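Local structure of CELL division control protein 6 (Pyrobaculum aerophilum, 1FNN) at residues S250-A253 / A254-G258; L113-L116 / V117-L120; D313-E316 / S317-V321. The protein binds ADP, probably binds and hydrolyses ATP as an AAA+ protein of the Cdc6/Cdc18 family, and is thought to take part in regulating DNA replication. All blocks are in the same frame, centred on the assembly; numbering follows the deposited sequence.

Interaction 1: residues S250-A253 / A254-G258; sequences SAYA and AQQNG
Tyr252 and Gln256, one helical turn apart, meet where CB of Gln256 lies over one face of the phenol ring, 4.2 Å above its plane and displaced toward the rim. The ring is carried out from the helix with CG anti to the backbone N (chi1 178°). Gln256 begins in the same way, but its chain bends at chi2 (-135°), and its amide oxygen lies above the plane on the same side, beyond the rim, with OE1 of Gln256 4.2 Å from CE2 of Tyr252. The overlap is therefore a methylene on an aromatic face, with no polar bond between the two side chains. The backbone links the same two residues, Gln256 N to Tyr252 O at 2.8 Å.

Residues 250-256 form the last turns of helix 240-256 in the lid domain of the AAA+ ATPase, and a Schellman motif closes the helix. Gly258, at positive phi (74°), is its C-prime residue, and Gly258 N reaches back to Gln255 O at 2.9 Å. Asn257 is the first residue to leave helical angles, yet its N still bonds Ala253 O at 3.2 Å.

Gln255 extends its chain on another side of the helix, where OE1 accepts a hydrogen bond from Val4 N in the N-terminal segment. Ala251 and Ala254 touch Ile3 of that segment, while Ala253 and Ala254 also rest on Asp266 of helix 264-274.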
loop_
_atom_site.group_PDB
_atom_site.type_symbol
_atom_site.label_atom_id
_atom_site.label_comp_id
_atom_site.label_asym_id
_atom_site.label_seq_id
_atom_site.Cartn_x
_atom_site.Cartn_y
_atom_site.Cartn_z
ATOM N N SER A 250 -13.078 -4.438 -8.853
ATOM C CA SER A 250 -14.492 -4.115 -8.725
ATOM C C SER A 250 -14.982 -3.583 -10.064
ATOM O O SER A 250 -16.138 -3.803 -10.414
ATOM C CB SER A 250 -14.770 -3.087 -7.620
ATOM O OG SER A 250 -14.307 -3.617 -6.353
ATOM N N ALA A 251 -14.204 -2.690 -10.678
ATOM C CA ALA A 251 -14.598 -2.181 -12.016
ATOM C C ALA A 251 -14.768 -3.339 -12.982
ATOM O O ALA A 251 -15.754 -3.361 -13.739
ATOM C CB ALA A 251 -13.561 -1.198 -12.568
ATOM N N TYR A 252 -13.861 -4.299 -12.943
ATOM C CA TYR A 252 -13.932 -5.412 -13.867
ATOM C C TYR A 252 -15.106 -6.325 -13.532
ATOM O O TYR A 252 -15.786 -6.791 -14.451
ATOM C CB TYR A 252 -12.637 -6.234 -13.940
ATOM C CG TYR A 252 -12.716 -7.414 -14.865
ATOM C CD1 TYR A 252 -12.651 -7.216 -16.254
ATOM C CD2 TYR A 252 -12.861 -8.709 -14.384
ATOM C CE1 TYR A 252 -12.726 -8.289 -17.138
ATOM C CE2 TYR A 252 -12.937 -9.787 -15.242
ATOM C CZ TYR A 252 -12.867 -9.557 -16.618
ATOM O OH TYR A 252 -12.943 -10.641 -17.459
ATOM N N ALA A 253 -15.271 -6.658 -12.239
ATOM C CA ALA A 253 -16.472 -7.418 -11.856
ATOM C C ALA A 253 -17.695 -6.714 -12.382
ATOM O O ALA A 253 -18.547 -7.333 -13.038
ATOM C CB ALA A 253 -16.485 -7.584 -10.314
ATOM N N ALA A 254 -17.908 -5.409 -12.160
ATOM C CA ALA A 254 -19.102 -4.758 -12.673
ATOM C C ALA A 254 -19.244 -4.918 -14.188
ATOM O O ALA A 254 -20.266 -5.338 -14.764
ATOM C CB ALA A 254 -19.069 -3.296 -12.248
ATOM N N GLN A 255 -18.172 -4.572 -14.916
ATOM C CA GLN A 255 -18.157 -4.654 -16.366
ATOM C C GLN A 255 -18.495 -6.050 -16.876
ATOM O O GLN A 255 -19.327 -6.209 -17.773
ATOM C CB GLN A 255 -16.767 -4.270 -16.887
ATOM C CG GLN A 255 -16.630 -4.333 -18.415
ATOM C CD GLN A 255 -15.290 -3.672 -18.759
ATOM O OE1 GLN A 255 -15.116 -2.502 -18.403
ATOM N NE2 GLN A 255 -14.443 -4.448 -19.419
ATOM N N GLN A 256 -17.870 -7.075 -16.316
ATOM C CA GLN A 256 -18.094 -8.440 -16.772
ATOM C C GLN A 256 -19.528 -8.921 -16.575
ATOM O O GLN A 256 -20.023 -9.827 -17.248
ATOM C CB GLN A 256 -17.126 -9.391 -16.060
ATOM C CG GLN A 256 -17.300 -10.799 -16.613
ATOM C CD GLN A 256 -17.361 -11.860 -15.538
ATOM O OE1 GLN A 256 -16.550 -11.843 -14.612
ATOM N NE2 GLN A 256 -18.329 -12.754 -15.700
ATOM N N ASN A 257 -20.201 -8.408 -15.557
ATOM C CA ASN A 257 -21.602 -8.610 -15.300
ATOM C C ASN A 257 -22.522 -7.771 -16.168
ATOM O O ASN A 257 -23.692 -7.638 -15.817
ATOM C CB ASN A 257 -21.906 -8.277 -13.822
ATOM C CG ASN A 257 -22.325 -9.565 -13.122
ATOM O OD1 ASN A 257 -23.347 -10.156 -13.488
ATOM N ND2 ASN A 257 -21.521 -9.952 -12.144
ATOM N N GLY A 258 -22.030 -7.046 -17.157
ATOM C CA GLY A 258 -22.807 -6.218 -18.042
ATOM C C GLY A 258 -23.294 -4.939 -17.413
ATOM O O GLY A 258 -24.226 -4.330 -17.955
#

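Interaction 2: residues L113-L116 / V117-L120; sequences LALL and VEHL
Leu116 and Leu120 pack one turn apart on helix 109-122 of the P-loop AAA domain, their side chains slanting across each other with CD1 of Leu116 3.9 Å from CG of Leu120. Their first torsions differ: Leu116 sets CG anti to the backbone N (chi1 167°), whereas Leu120 sets CG anti to the carbonyl carbon (chi1 -72°). That choice also brings CG of Leu120 to 3.3 Å from Leu116 O, the oxygen that accepts the backbone bond from Leu120 N at 3.0 Å.

Leu116 is buried against Ile91 and Ile94 of helix 87-97 and Leu148 of helix 139-148, so it belongs to the apolar seam joining helix 109-122 to its neighbours, with Leu120 packed against it from its own helix. With an alanine at Leu116, the methyl-bearing branch would be gone, which would probably leave Leu120 CG without its methyl neighbour and open a gap facing Ile91, Ile94 and Leu148.

Leu115 and His119 form a second pair, lying alongside each other and pointing the same way. CD1 of Leu115 stands 3.6 Å from CD2 of His119 and 4.0 Å from NE2, so the methyl meets the imidazole at its CD2-NE2 bond; Ile100 touches both side chains. The ring's orientation is further tied by its ND1, hydrogen-bonded to Arg123 NH2. Leu115 O lies at the imidazole edge, near the ring plane, 3.6 Å from CD2 of His119.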
loop_
_atom_site.group_PDB
_atom_site.type_symbol
_atom_site.label_atom_id
_atom_site.label_comp_id
_atom_site.label_asym_id
_atom_site.label_seq_id
_atom_site.Cartn_x
_atom_site.Cartn_y
_atom_site.Cartn_z
ATOM N N LEU A 113 33.848 -6.235 -6.917
ATOM C CA LEU A 113 33.767 -4.851 -6.466
ATOM C C LEU A 113 34.829 -4.018 -7.131
ATOM O O LEU A 113 34.638 -2.861 -7.536
ATOM C CB LEU A 113 33.923 -4.732 -4.939
ATOM C CG LEU A 113 32.709 -5.226 -4.164
ATOM C CD1 LEU A 113 33.063 -5.322 -2.673
ATOM C CD2 LEU A 113 31.509 -4.326 -4.418
ATOM N N ALA A 114 36.032 -4.621 -7.211
ATOM C CA ALA A 114 37.128 -3.898 -7.887
ATOM C C ALA A 114 36.745 -3.600 -9.342
ATOM O O ALA A 114 37.095 -2.530 -9.849
ATOM C CB ALA A 114 38.370 -4.774 -7.798
ATOM N N LEU A 115 36.164 -4.562 -10.029
ATOM C CA LEU A 115 35.733 -4.318 -11.431
ATOM C C LEU A 115 34.715 -3.182 -11.538
ATOM O O LEU A 115 34.820 -2.253 -12.342
ATOM C CB LEU A 115 35.154 -5.601 -12.019
ATOM C CG LEU A 115 34.723 -5.553 -13.509
ATOM C CD1 LEU A 115 35.886 -5.202 -14.419
ATOM C CD2 LEU A 115 34.112 -6.884 -13.915
ATOM N N LEU A 116 33.750 -3.181 -10.623
ATOM C CA LEU A 116 32.723 -2.126 -10.575
ATOM C C LEU A 116 33.357 -0.805 -10.258
ATOM O O LEU A 116 33.120 0.220 -10.917
ATOM C CB LEU A 116 31.607 -2.523 -9.568
ATOM C CG LEU A 116 30.665 -1.344 -9.219
ATOM C CD1 LEU A 116 29.937 -0.900 -10.485
ATOM C CD2 LEU A 116 29.725 -1.735 -8.093
ATOM N N VAL A 117 34.315 -0.776 -9.313
ATOM C CA VAL A 117 35.025 0.501 -9.081
ATOM C C VAL A 117 35.788 0.950 -10.303
ATOM O O VAL A 117 35.846 2.131 -10.666
ATOM C CB VAL A 117 35.965 0.338 -7.857
ATOM C CG1 VAL A 117 36.933 1.491 -7.739
ATOM C CG2 VAL A 117 35.112 0.199 -6.594
ATOM N N GLU A 118 36.535 0.034 -10.946
ATOM C CA GLU A 118 37.311 0.425 -12.145
ATOM C C GLU A 118 36.445 1.036 -13.233
ATOM O O GLU A 118 36.698 2.115 -13.833
ATOM C CB GLU A 118 37.992 -0.862 -12.676
ATOM C CG GLU A 118 38.748 -0.583 -13.985
ATOM C CD GLU A 118 39.032 -1.887 -14.713
ATOM O OE1 GLU A 118 39.660 -2.788 -14.121
ATOM O OE2 GLU A 118 38.634 -2.033 -15.886
ATOM N N HIS A 119 35.320 0.363 -13.510
ATOM C CA HIS A 119 34.416 0.899 -14.547
ATOM C C HIS A 119 33.857 2.257 -14.163
ATOM O O HIS A 119 33.877 3.188 -14.984
ATOM C CB HIS A 119 33.305 -0.109 -14.859
ATOM C CG HIS A 119 33.664 -1.087 -15.934
ATOM N ND1 HIS A 119 33.235 -0.933 -17.241
ATOM C CD2 HIS A 119 34.409 -2.227 -15.894
ATOM C CE1 HIS A 119 33.707 -1.945 -17.958
ATOM N NE2 HIS A 119 34.417 -2.738 -17.169
ATOM N N LEU A 120 33.436 2.449 -12.895
ATOM C CA LEU A 120 32.888 3.758 -12.482
ATOM C C LEU A 120 33.910 4.874 -12.638
ATOM O O LEU A 120 33.684 5.977 -13.123
ATOM C CB LEU A 120 32.423 3.667 -11.014
ATOM C CG LEU A 120 31.155 2.846 -10.714
ATOM C CD1 LEU A 120 30.926 2.746 -9.203
ATOM C CD2 LEU A 120 29.925 3.426 -11.415
#

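Interaction 3: residues D313-E316 / S317-V321; sequences DAEE and SYKIV
Glu316 and Lys319 are joined by a salt bridge between OE2 and NZ at 3.1 Å, on the exposed side of helix 311-324 in the C-terminal winged-helix domain. NZ comes to the syn side of the carboxylate oxygen, 23° out of the carboxylate plane. The two chains reach this point differently. Lys319 is extended beyond CG, while Glu316 folds at chi2 (-52°), which turns its carboxylate back over the lysine: OE1 of Glu316 is 3.6 Å from CD of Lys319, so the carboxylate also lies across the aliphatic part of its partner.

Glu315 flanks the lysine from one turn back, its CG 4.1 Å from CE of Lys319. Its OE2 is 4.5 Å from Lys319 NZ, too far for a salt bridge, though the nearby charge would probably add to the pull on the ammonium group. The other oxygen of Glu315, OE1, is hydrogen-bonded to His332, which helps to position this carboxylate.

Beyond this surface group, the inner side of the helix is fixed to its neighbours. Ser317 OG bonds Ala296 O of helix 288-304, and Tyr318 OH bonds both His289 ND1 and Arg330 N. Tyr318 N bonds Ala314 O with an N-H...O angle of 146°, and Tyr318 CB lies 3.1 Å from that same oxygen.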
loop_
_atom_site.group_PDB
_atom_site.type_symbol
_atom_site.label_atom_id
_atom_site.label_comp_id
_atom_site.label_asym_id
_atom_site.label_seq_id
_atom_site.Cartn_x
_atom_site.Cartn_y
_atom_site.Cartn_z
ATOM N N ASP A 313 -31.781 4.137 9.438
ATOM C CA ASP A 313 -32.202 3.040 8.594
ATOM C C ASP A 313 -32.007 1.705 9.321
ATOM O O ASP A 313 -32.854 0.804 9.230
ATOM C CB ASP A 313 -31.384 2.981 7.290
ATOM C CG ASP A 313 -31.893 2.006 6.255
ATOM O OD1 ASP A 313 -32.674 1.068 6.552
ATOM O OD2 ASP A 313 -31.505 2.158 5.061
ATOM N N ALA A 314 -30.793 1.483 9.817
ATOM C CA ALA A 314 -30.481 0.218 10.484
ATOM C C ALA A 314 -31.441 -0.023 11.691
ATOM O O ALA A 314 -31.755 -1.163 12.015
ATOM C CB ALA A 314 -29.036 0.363 10.960
ATOM N N GLU A 315 -31.704 1.006 12.456
ATOM C CA GLU A 315 -32.580 0.913 13.639
ATOM C C GLU A 315 -34.023 0.622 13.249
ATOM O O GLU A 315 -34.577 -0.396 13.715
ATOM C CB GLU A 315 -32.507 2.159 14.525
ATOM C CG GLU A 315 -33.508 2.034 15.693
ATOM C CD GLU A 315 -33.261 3.036 16.797
ATOM O OE1 GLU A 315 -32.653 4.077 16.504
ATOM O OE2 GLU A 315 -33.662 2.805 17.966
ATOM N N GLU A 316 -34.529 1.210 12.163
ATOM C CA GLU A 316 -35.857 0.816 11.689
ATOM C C GLU A 316 -35.873 -0.597 11.169
ATOM O O GLU A 316 -36.825 -1.379 11.353
ATOM C CB GLU A 316 -36.438 1.819 10.683
ATOM C CG GLU A 316 -36.876 3.108 11.377
ATOM C CD GLU A 316 -37.799 2.844 12.575
ATOM O OE1 GLU A 316 -38.716 1.992 12.466
ATOM O OE2 GLU A 316 -37.589 3.492 13.629
ATOM N N SER A 317 -34.802 -1.037 10.505
ATOM C CA SER A 317 -34.690 -2.405 10.033
ATOM C C SER A 317 -34.668 -3.366 11.241
ATOM O O SER A 317 -35.138 -4.508 11.146
ATOM C CB SER A 317 -33.377 -2.529 9.220
ATOM O OG SER A 317 -33.181 -3.877 8.819
ATOM N N TYR A 318 -33.911 -2.984 12.247
ATOM C CA TYR A 318 -33.682 -3.761 13.456
ATOM C C TYR A 318 -34.999 -3.992 14.234
ATOM O O TYR A 318 -35.273 -5.112 14.661
ATOM C CB TYR A 318 -32.634 -3.061 14.337
ATOM C CG TYR A 318 -32.547 -3.594 15.769
ATOM C CD1 TYR A 318 -31.868 -4.745 16.110
ATOM C CD2 TYR A 318 -33.184 -2.893 16.800
ATOM C CE1 TYR A 318 -31.798 -5.217 17.410
ATOM C CE2 TYR A 318 -33.122 -3.357 18.109
ATOM C CZ TYR A 318 -32.443 -4.495 18.405
ATOM O OH TYR A 318 -32.399 -4.937 19.733
ATOM N N LYS A 319 -35.869 -2.995 14.275
ATOM C CA LYS A 319 -37.211 -3.231 14.867
ATOM C C LYS A 319 -37.996 -4.302 14.138
ATOM O O LYS A 319 -38.599 -5.227 14.722
ATOM C CB LYS A 319 -37.951 -1.902 14.873
ATOM C CG LYS A 319 -37.284 -0.898 15.806
ATOM C CD LYS A 319 -38.013 0.446 15.688
ATOM C CE LYS A 319 -37.422 1.389 16.724
ATOM N NZ LYS A 319 -37.946 2.779 16.627
ATOM N N ILE A 320 -37.938 -4.304 12.797
ATOM C CA ILE A 320 -38.586 -5.315 12.003
ATOM C C ILE A 320 -37.962 -6.670 12.251
ATOM O O ILE A 320 -38.687 -7.666 12.386
ATOM C CB ILE A 320 -38.526 -4.976 10.483
ATOM C CG1 ILE A 320 -39.403 -3.742 10.257
ATOM C CG2 ILE A 320 -38.958 -6.148 9.609
ATOM C CD1 ILE A 320 -39.200 -3.065 8.913
ATOM N N VAL A 321 -36.625 -6.748 12.253
ATOM C CA VAL A 321 -35.930 -7.992 12.475
ATOM C C VAL A 321 -36.383 -8.587 13.847
ATOM O O VAL A 321 -36.520 -9.833 13.996
ATOM C CB VAL A 321 -34.422 -7.830 12.351
ATOM C CG1 VAL A 321 -33.644 -9.000 12.925
ATOM C CG2 VAL A 321 -34.003 -7.679 10.849
#

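All three contacts lie within single helices, yet the helices belong to separate parts of the chain: interaction 2 to the AAA domain, interaction 1 to the lid and interaction 3 to the winged-helix domain. No two touch; the centres of interactions 2 and 3 are about 73 Å apart, on opposite sides of the chain's centre. Each is partly buried, but the main side-chain pairs differ. Interaction 2 has a buried aliphatic pair at an interface of helices, interaction 3 an exposed ion pair on a helix whose inner side carries a buried tyrosine, and interaction 1 an exposed aromatic-aliphatic overlap beside buried alanines. Interaction 1 alone includes a helix end; 113-120 and 313-321 are helical throughout.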